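Local structure of phosphoglycerol transferase GacH (Streptococcus pyogenes MGAS5005, 6DGM) at residues 92-97 with 111-116; 102-107 with 357-362; 193-198 with 257-262. The protein probably transfers glycerol phosphate to a streptococcal rhamnose polysaccharide, this chain being the manganese-binding sulfatase-family part of a larger membrane protein. All coordinates share one frame; numbering follows the deposited sequence.

Interaction 1: 92-97 with 111-116; sequences MEFQTL and VLYSEV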
loop_
_atom_site.group_PDB
_atom_site.type_symbol
_atom_site.label_atom_id
_atom_site.label_comp_id
_atom_site.label_asym_id
_atom_site.label_seq_id
_atom_site.Cartn_x
_atom_site.Cartn_y
_atom_site.Cartn_z
ATOM N N MET A 92 -2.861 5.873 3.455
ATOM C CA MET A 92 -2.684 4.501 2.980
ATOM C C MET A 92 -1.207 4.133 2.972
ATOM O O MET A 92 -0.819 3.031 3.391
ATOM C CB MET A 92 -3.316 4.336 1.599
ATOM C CG MET A 92 -4.772 3.825 1.649
ATOM S SD MET A 92 -5.917 4.796 2.635
ATOM C CE MET A 92 -6.091 6.259 1.618
ATOM N N GLU A 93 -0.363 5.071 2.552
ATOM C CA GLU A 93 1.077 4.860 2.523
ATOM C C GLU A 93 1.615 4.476 3.899
ATOM O O GLU A 93 2.337 3.480 4.040
ATOM C CB GLU A 93 1.714 6.158 2.041
ATOM C CG GLU A 93 3.195 6.092 1.693
ATOM C CD GLU A 93 3.717 7.485 1.412
ATOM O OE1 GLU A 93 2.932 8.302 0.888
ATOM O OE2 GLU A 93 4.881 7.780 1.758
ATOM N N PHE A 94 1.268 5.255 4.928
ATOM C CA PHE A 94 1.685 4.956 6.297
ATOM C C PHE A 94 1.291 3.540 6.698
ATOM O O PHE A 94 2.073 2.807 7.318
ATOM C CB PHE A 94 1.018 5.960 7.252
ATOM C CG PHE A 94 1.185 5.638 8.718
ATOM C CD1 PHE A 94 0.326 4.744 9.359
ATOM C CD2 PHE A 94 2.170 6.254 9.467
ATOM C CE1 PHE A 94 0.453 4.457 10.723
ATOM C CE2 PHE A 94 2.303 5.983 10.841
ATOM C CZ PHE A 94 1.459 5.068 11.461
ATOM N N GLN A 95 0.072 3.143 6.359
ATOM C CA GLN A 95 -0.415 1.825 6.747
ATOM C C GLN A 95 0.353 0.715 6.036
ATOM O O GLN A 95 0.641 -0.336 6.640
ATOM C CB GLN A 95 -1.910 1.734 6.455
ATOM C CG GLN A 95 -2.746 2.654 7.325
ATOM C CD GLN A 95 -4.183 2.593 6.980
ATOM O OE1 GLN A 95 -4.899 1.726 7.464
ATOM N NE2 GLN A 95 -4.630 3.495 6.109
ATOM N N THR A 96 0.729 0.923 4.768
ATOM C CA THR A 96 1.527 -0.117 4.115
ATOM C C THR A 96 2.871 -0.292 4.815
ATOM O O THR A 96 3.356 -1.422 4.981
ATOM C CB THR A 96 1.745 0.169 2.623
ATOM O OG1 THR A 96 2.682 1.243 2.432
ATOM C CG2 THR A 96 0.432 0.472 1.914
ATOM N N LEU A 97 3.493 0.800 5.228
ATOM C CA LEU A 97 4.836 0.695 5.776
ATOM C C LEU A 97 4.837 0.143 7.197
ATOM O O LEU A 97 5.675 -0.709 7.524
ATOM C CB LEU A 97 5.514 2.056 5.762
ATOM C CG LEU A 97 5.797 2.676 4.394
ATOM C CD1 LEU A 97 6.411 4.034 4.597
ATOM C CD2 LEU A 97 6.708 1.777 3.559
ATOM N N VAL A 111 -4.162 13.178 9.348
ATOM C CA VAL A 111 -3.021 12.704 8.566
ATOM C C VAL A 111 -2.035 12.009 9.492
ATOM O O VAL A 111 -1.463 12.641 10.388
ATOM C CB VAL A 111 -2.343 13.842 7.775
ATOM C CG1 VAL A 111 -1.083 13.328 7.094
ATOM C CG2 VAL A 111 -3.322 14.416 6.757
ATOM N N LEU A 112 -1.835 10.705 9.266
ATOM C CA LEU A 112 -0.987 9.902 10.138
ATOM C C LEU A 112 0.454 10.391 10.148
ATOM O O LEU A 112 1.093 10.416 11.204
ATOM C CB LEU A 112 -1.068 8.435 9.703
ATOM C CG LEU A 112 -2.474 7.857 9.934
ATOM C CD1 LEU A 112 -2.707 6.601 9.129
ATOM C CD2 LEU A 112 -2.685 7.581 11.417
ATOM N N TYR A 113 0.987 10.793 8.995
ATOM C CA TYR A 113 2.368 11.231 8.935
ATOM C C TYR A 113 2.612 12.504 9.744
ATOM O O TYR A 113 3.758 12.765 10.133
ATOM C CB TYR A 113 2.771 11.498 7.473
ATOM C CG TYR A 113 3.238 10.304 6.660
ATOM C CD1 TYR A 113 3.527 9.084 7.253
ATOM C CD2 TYR A 113 3.414 10.415 5.286
ATOM C CE1 TYR A 113 3.976 8.013 6.519
ATOM C CE2 TYR A 113 3.868 9.349 4.534
ATOM C CZ TYR A 113 4.151 8.140 5.157
ATOM O OH TYR A 113 4.612 7.045 4.454
ATOM N N SER A 114 1.578 13.311 9.973
ATOM C CA SER A 114 1.713 14.538 10.743
ATOM C C SER A 114 1.357 14.370 12.208
ATOM O O SER A 114 1.955 15.034 13.054
ATOM C CB SER A 114 0.795 15.626 10.181
ATOM O OG SER A 114 1.159 15.978 8.858
ATOM N N GLU A 115 0.395 13.497 12.527
ATOM C CA GLU A 115 -0.164 13.419 13.867
ATOM C C GLU A 115 0.235 12.178 14.653
ATOM O O GLU A 115 0.101 12.181 15.882
ATOM C CB GLU A 115 -1.692 13.437 13.796
ATOM C CG GLU A 115 -2.229 14.706 13.164
ATOM C CD GLU A 115 -3.715 14.678 12.957
ATOM O OE1 GLU A 115 -4.450 14.388 13.923
ATOM O OE2 GLU A 115 -4.167 14.963 11.822
ATOM N N VAL A 116 0.639 11.106 13.980
ATOM C CA VAL A 116 0.978 9.854 14.654
ATOM C C VAL A 116 2.458 9.502 14.457
ATOM O O VAL A 116 3.171 9.254 15.437
ATOM C CB VAL A 116 0.066 8.696 14.209
ATOM C CG1 VAL A 116 0.564 7.354 14.803
ATOM C CG2 VAL A 116 -1.361 8.939 14.635
#
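Leu-112, at the start of the short helix 112-115, lays its CB over one face of the Phe-94 ring, 3.9 Å from the ring centroid, in a CH-pi contact displaced toward the rim. Its CD1 lies outside the rim, 3.6 Å from Phe-94 CD1. With CG anti to the backbone N (chi1 171°), Phe-94 reaches out from helix 89-98 to meet these groups. Tyr-113 slides past Phe-94 in the opposite direction, and its CE1 comes to 3.7 Å from Phe-94 CB. Beyond the ring, Tyr-113 OH donates to Glu-93 OE2 at 2.8 Å, approaching from above the carboxylate plane; that plane stands 85° from the tyrosine ring. Leu-97 CD1 also touches this hydroxyl, at 3.5 Å. At the end of the segment, Val-116 CG1 meets Phe-94 CZ at 4.1 Å. The buried Glu-93 carboxylate has further partners on helix 148-154: OE2 is bonded to Tyr-152 OH, and OE1 forms a salt bridge with NE of Arg-148, a residue of the glycerol phosphate pocket. Two hydroxyls and a guanidinium around one carboxylate would favour its ionised form, and Glu-93 is thus placed as a second-shell residue that probably helps orient Arg-148.

Interaction 2: 102-107 with 357-362; sequences FYNFSS and DLKNIQ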
loop_
_atom_site.group_PDB
_atom_site.type_symbol
_atom_site.label_atom_id
_atom_site.label_comp_id
_atom_site.label_asym_id
_atom_site.label_seq_id
_atom_site.Cartn_x
_atom_site.Cartn_y
_atom_site.Cartn_z
ATOM N N PHE A 102 -5.342 2.446 10.191
ATOM C CA PHE A 102 -5.974 3.729 10.488
ATOM C C PHE A 102 -7.259 3.539 11.273
ATOM O O PHE A 102 -7.587 4.358 12.137
ATOM C CB PHE A 102 -6.258 4.419 9.149
ATOM C CG PHE A 102 -6.495 5.905 9.230
ATOM C CD1 PHE A 102 -6.391 6.610 10.414
ATOM C CD2 PHE A 102 -6.789 6.599 8.072
ATOM C CE1 PHE A 102 -6.591 7.983 10.440
ATOM C CE2 PHE A 102 -6.991 7.966 8.096
ATOM C CZ PHE A 102 -6.891 8.656 9.275
ATOM N N TYR A 103 -7.995 2.461 11.004
ATOM C CA TYR A 103 -9.282 2.267 11.650
ATOM C C TYR A 103 -9.173 2.057 13.155
ATOM O O TYR A 103 -10.204 2.137 13.833
ATOM C CB TYR A 103 -10.078 1.131 10.992
ATOM C CG TYR A 103 -9.465 -0.239 10.995
ATOM C CD1 TYR A 103 -9.294 -0.951 12.185
ATOM C CD2 TYR A 103 -9.104 -0.867 9.805
ATOM C CE1 TYR A 103 -8.740 -2.204 12.192
ATOM C CE2 TYR A 103 -8.562 -2.122 9.803
ATOM C CZ TYR A 103 -8.378 -2.798 11.006
ATOM O OH TYR A 103 -7.823 -4.059 11.027
ATOM N N ASN A 104 -7.973 1.807 13.683
ATOM C CA ASN A 104 -7.780 1.682 15.123
ATOM C C ASN A 104 -7.343 2.979 15.785
ATOM O O ASN A 104 -7.333 3.053 17.018
ATOM C CB ASN A 104 -6.779 0.582 15.456
ATOM C CG ASN A 104 -7.387 -0.792 15.352
ATOM O OD1 ASN A 104 -8.618 -0.945 15.398
ATOM N ND2 ASN A 104 -6.529 -1.814 15.250
ATOM N N PHE A 105 -7.025 4.006 15.006
ATOM C CA PHE A 105 -6.711 5.295 15.594
ATOM C C PHE A 105 -7.991 6.098 15.793
ATOM O O PHE A 105 -9.061 5.746 15.300
ATOM C CB PHE A 105 -5.739 6.063 14.698
ATOM C CG PHE A 105 -4.336 5.516 14.707
ATOM C CD1 PHE A 105 -3.550 5.578 15.854
ATOM C CD2 PHE A 105 -3.810 4.931 13.581
ATOM C CE1 PHE A 105 -2.263 5.078 15.851
ATOM C CE2 PHE A 105 -2.523 4.435 13.574
ATOM C CZ PHE A 105 -1.749 4.501 14.693
ATOM N N SER A 106 -7.866 7.186 16.542
ATOM C CA SER A 106 -9.009 8.044 16.814
ATOM C C SER A 106 -9.524 8.678 15.529
ATOM O O SER A 106 -8.763 8.981 14.611
ATOM C CB SER A 106 -8.591 9.146 17.787
ATOM O OG SER A 106 -9.564 10.170 17.791
ATOM N N SER A 107 -10.845 8.879 15.463
ATOM C CA SER A 107 -11.422 9.574 14.324
ATOM C C SER A 107 -10.942 11.019 14.221
ATOM O O SER A 107 -11.044 11.616 13.146
ATOM C CB SER A 107 -12.950 9.553 14.398
ATOM O OG SER A 107 -13.421 8.226 14.262
ATOM N N ASP A 357 -5.381 -7.851 20.635
ATOM C CA ASP A 357 -3.933 -8.024 20.581
ATOM C C ASP A 357 -3.296 -6.881 19.795
ATOM O O ASP A 357 -2.330 -6.252 20.247
ATOM C CB ASP A 357 -3.568 -9.349 19.905
ATOM C CG ASP A 357 -3.943 -10.570 20.722
ATOM O OD1 ASP A 357 -4.140 -10.453 21.947
ATOM O OD2 ASP A 357 -4.038 -11.661 20.124
ATOM N N LEU A 358 -3.826 -6.610 18.596
ATOM C CA LEU A 358 -3.263 -5.565 17.745
ATOM C C LEU A 358 -3.358 -4.190 18.386
ATOM O O LEU A 358 -2.389 -3.422 18.352
ATOM C CB LEU A 358 -3.951 -5.590 16.381
ATOM C CG LEU A 358 -3.492 -4.506 15.414
ATOM C CD1 LEU A 358 -2.017 -4.642 15.107
ATOM C CD2 LEU A 358 -4.310 -4.543 14.123
ATOM N N LYS A 359 -4.516 -3.853 18.972
ATOM C CA LYS A 359 -4.689 -2.517 19.538
ATOM C C LYS A 359 -3.706 -2.265 20.677
ATOM O O LYS A 359 -3.179 -1.157 20.820
ATOM C CB LYS A 359 -6.126 -2.327 20.019
ATOM C CG LYS A 359 -7.153 -2.201 18.901
ATOM C CD LYS A 359 -8.583 -2.280 19.399
ATOM C CE LYS A 359 -9.551 -2.169 18.232
ATOM N NZ LYS A 359 -10.964 -2.347 18.632
ATOM N N ASN A 360 -3.442 -3.279 21.499
ATOM C CA ASN A 360 -2.474 -3.102 22.578
ATOM C C ASN A 360 -1.079 -2.827 22.029
ATOM O O ASN A 360 -0.368 -1.947 22.536
ATOM C CB ASN A 360 -2.494 -4.299 23.523
ATOM C CG ASN A 360 -3.554 -4.165 24.598
ATOM O OD1 ASN A 360 -3.448 -3.310 25.475
ATOM N ND2 ASN A 360 -4.600 -4.982 24.520
ATOM N N ILE A 361 -0.672 -3.551 20.979
ATOM C CA ILE A 361 0.625 -3.302 20.348
ATOM C C ILE A 361 0.655 -1.912 19.726
ATOM O O ILE A 361 1.622 -1.150 19.875
ATOM C CB ILE A 361 0.913 -4.390 19.295
ATOM C CG1 ILE A 361 1.037 -5.769 19.958
ATOM C CG2 ILE A 361 2.165 -4.029 18.464
ATOM C CD1 ILE A 361 2.159 -5.893 20.990
ATOM N N GLN A 362 -0.406 -1.580 18.994
ATOM C CA GLN A 362 -0.497 -0.311 18.279
ATOM C C GLN A 362 -0.478 0.862 19.239
ATOM O O GLN A 362 0.179 1.883 18.977
ATOM C CB GLN A 362 -1.801 -0.347 17.482
ATOM C CG GLN A 362 -2.078 0.850 16.586
ATOM C CD GLN A 362 -3.161 0.553 15.564
ATOM O OE1 GLN A 362 -3.692 -0.561 15.502
ATOM N NE2 GLN A 362 -3.516 1.561 14.772
#
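Asn-104 and Phe-105, at the end of a 3-10 turn in the loop after helix 89-98, face Gln-362 of helix 349-365, and the close packing gathers around the glutamine amide. Gln-362 sends CG anti to its backbone N (chi1 -177°) and extends beyond it toward the loop. Its NE2 sits over one face of the Phe-105 ring, 3.3 Å from CE2 and shifted toward the rim. Amide and ring planes are 80° apart, so the amide stands almost upright on the ring, nitrogen first. The other branch, OE1, accepts from Asn-104 ND2 at 3.1 Å, with an N-H...O angle of 158°; the acceptor lies in the asparagine amide plane, whereas the donor is tilted from the glutamine carbonyl plane. Leu-358 CD2 closes in on the same ND2 at 3.7 Å.

The other branch of Asn-104, OD1, faces the partly exposed margin, where Lys-359 offers methylene groups and no hydrogen bond. There the lysine side chain crosses the asparagine at about a right angle, and its CE, not the ammonium nitrogen, approaches OD1 at 3.2 Å.

Neighbouring residues complete the polar network: Gln-362 NE2 bonds to Pro-101 O, and Asn-104 ND2 to Gln-355 OE1. Asn-104 therefore bonds to two glutamines seven residues apart on one helix, and Gln-362 uses both amide ends on the loop. Such paired amide bonds fix which way each carboxamide is flipped and join the C-terminal helix to the loop without relying on charge.

Interaction 3: 193-198 with 257-262; sequences INPSES and TQINKP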
loop_
_atom_site.group_PDB
_atom_site.type_symbol
_atom_site.label_atom_id
_atom_site.label_comp_id
_atom_site.label_asym_id
_atom_site.label_seq_id
_atom_site.Cartn_x
_atom_site.Cartn_y
_atom_site.Cartn_z
ATOM N N ILE A 193 17.536 -0.111 -9.746
ATOM C CA ILE A 193 17.617 -1.493 -9.280
ATOM C C ILE A 193 19.036 -2.001 -9.461
ATOM O O ILE A 193 19.625 -1.909 -10.550
ATOM C CB ILE A 193 16.592 -2.390 -9.987
ATOM C CG1 ILE A 193 15.183 -2.015 -9.513
ATOM C CG2 ILE A 193 16.874 -3.871 -9.677
ATOM C CD1 ILE A 193 14.063 -2.678 -10.286
ATOM N N ASN A 194 19.585 -2.560 -8.388
ATOM C CA ASN A 194 20.959 -3.045 -8.338
ATOM C C ASN A 194 20.857 -4.505 -7.944
ATOM O O ASN A 194 20.601 -4.808 -6.759
ATOM C CB ASN A 194 21.768 -2.266 -7.310
ATOM C CG ASN A 194 23.214 -2.750 -7.213
ATOM O OD1 ASN A 194 23.575 -3.795 -7.761
ATOM N ND2 ASN A 194 24.043 -1.994 -6.512
ATOM N N PRO A 195 21.019 -5.435 -8.887
ATOM C CA PRO A 195 20.872 -6.864 -8.572
ATOM C C PRO A 195 21.841 -7.389 -7.530
ATOM O O PRO A 195 21.631 -8.501 -7.026
ATOM C CB PRO A 195 21.097 -7.566 -9.924
ATOM C CG PRO A 195 21.016 -6.502 -10.967
ATOM C CD PRO A 195 21.338 -5.194 -10.314
ATOM N N SER A 196 22.916 -6.657 -7.220
ATOM C CA SER A 196 23.870 -7.073 -6.200
ATOM C C SER A 196 23.417 -6.712 -4.792
ATOM O O SER A 196 24.126 -7.034 -3.827
ATOM C CB SER A 196 25.216 -6.404 -6.449
ATOM O OG SER A 196 25.749 -6.827 -7.687
ATOM N N GLU A 197 22.272 -6.053 -4.658
ATOM C CA GLU A 197 21.764 -5.634 -3.365
ATOM C C GLU A 197 20.302 -6.048 -3.234
ATOM O O GLU A 197 19.597 -6.243 -4.224
ATOM C CB GLU A 197 21.828 -4.111 -3.206
ATOM C CG GLU A 197 23.205 -3.506 -3.369
ATOM C CD GLU A 197 24.139 -3.792 -2.214
ATOM O OE1 GLU A 197 23.676 -4.003 -1.065
ATOM O OE2 GLU A 197 25.372 -3.809 -2.450
ATOM N N SER A 198 19.858 -6.176 -1.990
ATOM C CA SER A 198 18.437 -6.261 -1.667
ATOM C C SER A 198 17.956 -4.864 -1.312
ATOM O O SER A 198 18.470 -4.239 -0.369
ATOM C CB SER A 198 18.200 -7.219 -0.498
ATOM O OG SER A 198 18.464 -8.551 -0.901
ATOM N N THR A 257 11.166 -9.049 -14.978
ATOM C CA THR A 257 11.403 -10.482 -15.145
ATOM C C THR A 257 12.797 -10.778 -15.694
ATOM O O THR A 257 13.284 -11.903 -15.556
ATOM C CB THR A 257 10.385 -11.164 -16.069
ATOM O OG1 THR A 257 10.544 -10.700 -17.417
ATOM C CG2 THR A 257 8.979 -10.919 -15.612
ATOM N N GLN A 258 13.433 -9.790 -16.318
ATOM C CA GLN A 258 14.747 -9.962 -16.915
ATOM C C GLN A 258 15.885 -9.587 -15.978
ATOM O O GLN A 258 17.048 -9.676 -16.381
ATOM C CB GLN A 258 14.858 -9.126 -18.197
ATOM C CG GLN A 258 13.791 -9.430 -19.238
ATOM C CD GLN A 258 13.772 -10.883 -19.653
ATOM O OE1 GLN A 258 14.811 -11.466 -19.989
ATOM N NE2 GLN A 258 12.591 -11.487 -19.625
ATOM N N ILE A 259 15.589 -9.202 -14.735
ATOM C CA ILE A 259 16.615 -8.864 -13.757
ATOM C C ILE A 259 16.894 -10.079 -12.886
ATOM O O ILE A 259 15.967 -10.684 -12.331
ATOM C CB ILE A 259 16.177 -7.666 -12.894
ATOM C CG1 ILE A 259 15.869 -6.461 -13.792
ATOM C CG2 ILE A 259 17.249 -7.359 -11.846
ATOM C CD1 ILE A 259 15.389 -5.206 -13.037
ATOM N N ASN A 260 18.175 -10.412 -12.736
ATOM C CA ASN A 260 18.594 -11.600 -11.993
ATOM C C ASN A 260 18.690 -11.284 -10.499
ATOM O O ASN A 260 19.769 -11.249 -9.899
ATOM C CB ASN A 260 19.917 -12.121 -12.536
ATOM C CG ASN A 260 20.315 -13.405 -11.889
ATOM O OD1 ASN A 260 19.467 -14.114 -11.351
ATOM N ND2 ASN A 260 21.605 -13.725 -11.931
ATOM N N LYS A 261 17.513 -11.094 -9.894
ATOM C CA LYS A 261 17.342 -10.803 -8.471
ATOM C C LYS A 261 15.885 -11.095 -8.155
ATOM O O LYS A 261 15.014 -10.700 -8.944
ATOM C CB LYS A 261 17.620 -9.316 -8.195
ATOM C CG LYS A 261 17.349 -8.874 -6.755
ATOM C CD LYS A 261 18.409 -9.390 -5.773
ATOM C CE LYS A 261 17.992 -9.114 -4.330
ATOM N NZ LYS A 261 19.005 -9.627 -3.356
ATOM N N PRO A 262 15.564 -11.764 -7.042
ATOM C CA PRO A 262 14.144 -11.902 -6.675
ATOM C C PRO A 262 13.560 -10.538 -6.328
ATOM O O PRO A 262 14.073 -9.835 -5.448
ATOM C CB PRO A 262 14.155 -12.853 -5.470
ATOM C CG PRO A 262 15.576 -13.069 -5.111
ATOM C CD PRO A 262 16.455 -12.571 -6.193
HETATM O O HOH W 1 21.614 -9.351 -4.181
HETATM O O HOH W 2 21.039 -11.128 -7.625
#
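A type I beta turn, Asn-194 to Glu-197, packs against the loop that leads into strand 263-269, at the surface, where central strands of the alkaline phosphatase-like alpha/beta fold begin. Both segments are helix-to-strand connections, the first entering strand 200-204. An Asx turn reinforces the beta turn, with Asn-194 OD1 accepting from Ser-196 N, while Asn-260 centres an inverse gamma turn. The apolar part is small: Ile-193 CG2 lies 3.9 Å from Ile-259 CD1, and Pro-195 CG sits 4.0 Å from Ile-259 CG2. Beside it runs Lys-261. Its CG is anti to the backbone N, and a bend at chi2 (73°) turns CD toward the first segment, where it passes Pro-195 O at 3.6 Å. CE then packs 3.3 Å from Glu-197 O. At the end of the side chain NZ donates to Ser-198 OG at 2.7 Å, a hydroxyl also bonded to Ala-37 O just ahead of strand 40-46. Two waters fill in the polar side, both donating to Pro-195 O. One of them also donates to Asn-260 O at 2.6 Å; the other accepts from Lys-261 NZ at 2.8 Å.

Interactions 1 and 2 form one patch, with centres about 13 Å apart: Phe-105 CD2 packs 3.6 Å from Leu-112 CD2, Phe-105 CZ lies 3.7 Å from Val-116 CG1, and Gln-95 OE1 probably accepts from Phe-102 N at 2.9 Å. Their segments alternate along the chain, and these contacts connect helix 349-365 with helix 89-98 through loop 102-107. Interaction 1 borders the active site, the Glu-93 side chain being about 6 Å from bound sn-glycerol-1-phosphate and about 8 Å from the manganese ion. Interaction 3 stands apart, its centre about 29 Å from that of interaction 1 and about 36 Å from that of interaction 2. It precedes strand 263-269, beyond which follow the manganese ligands Asp-270 and His-271.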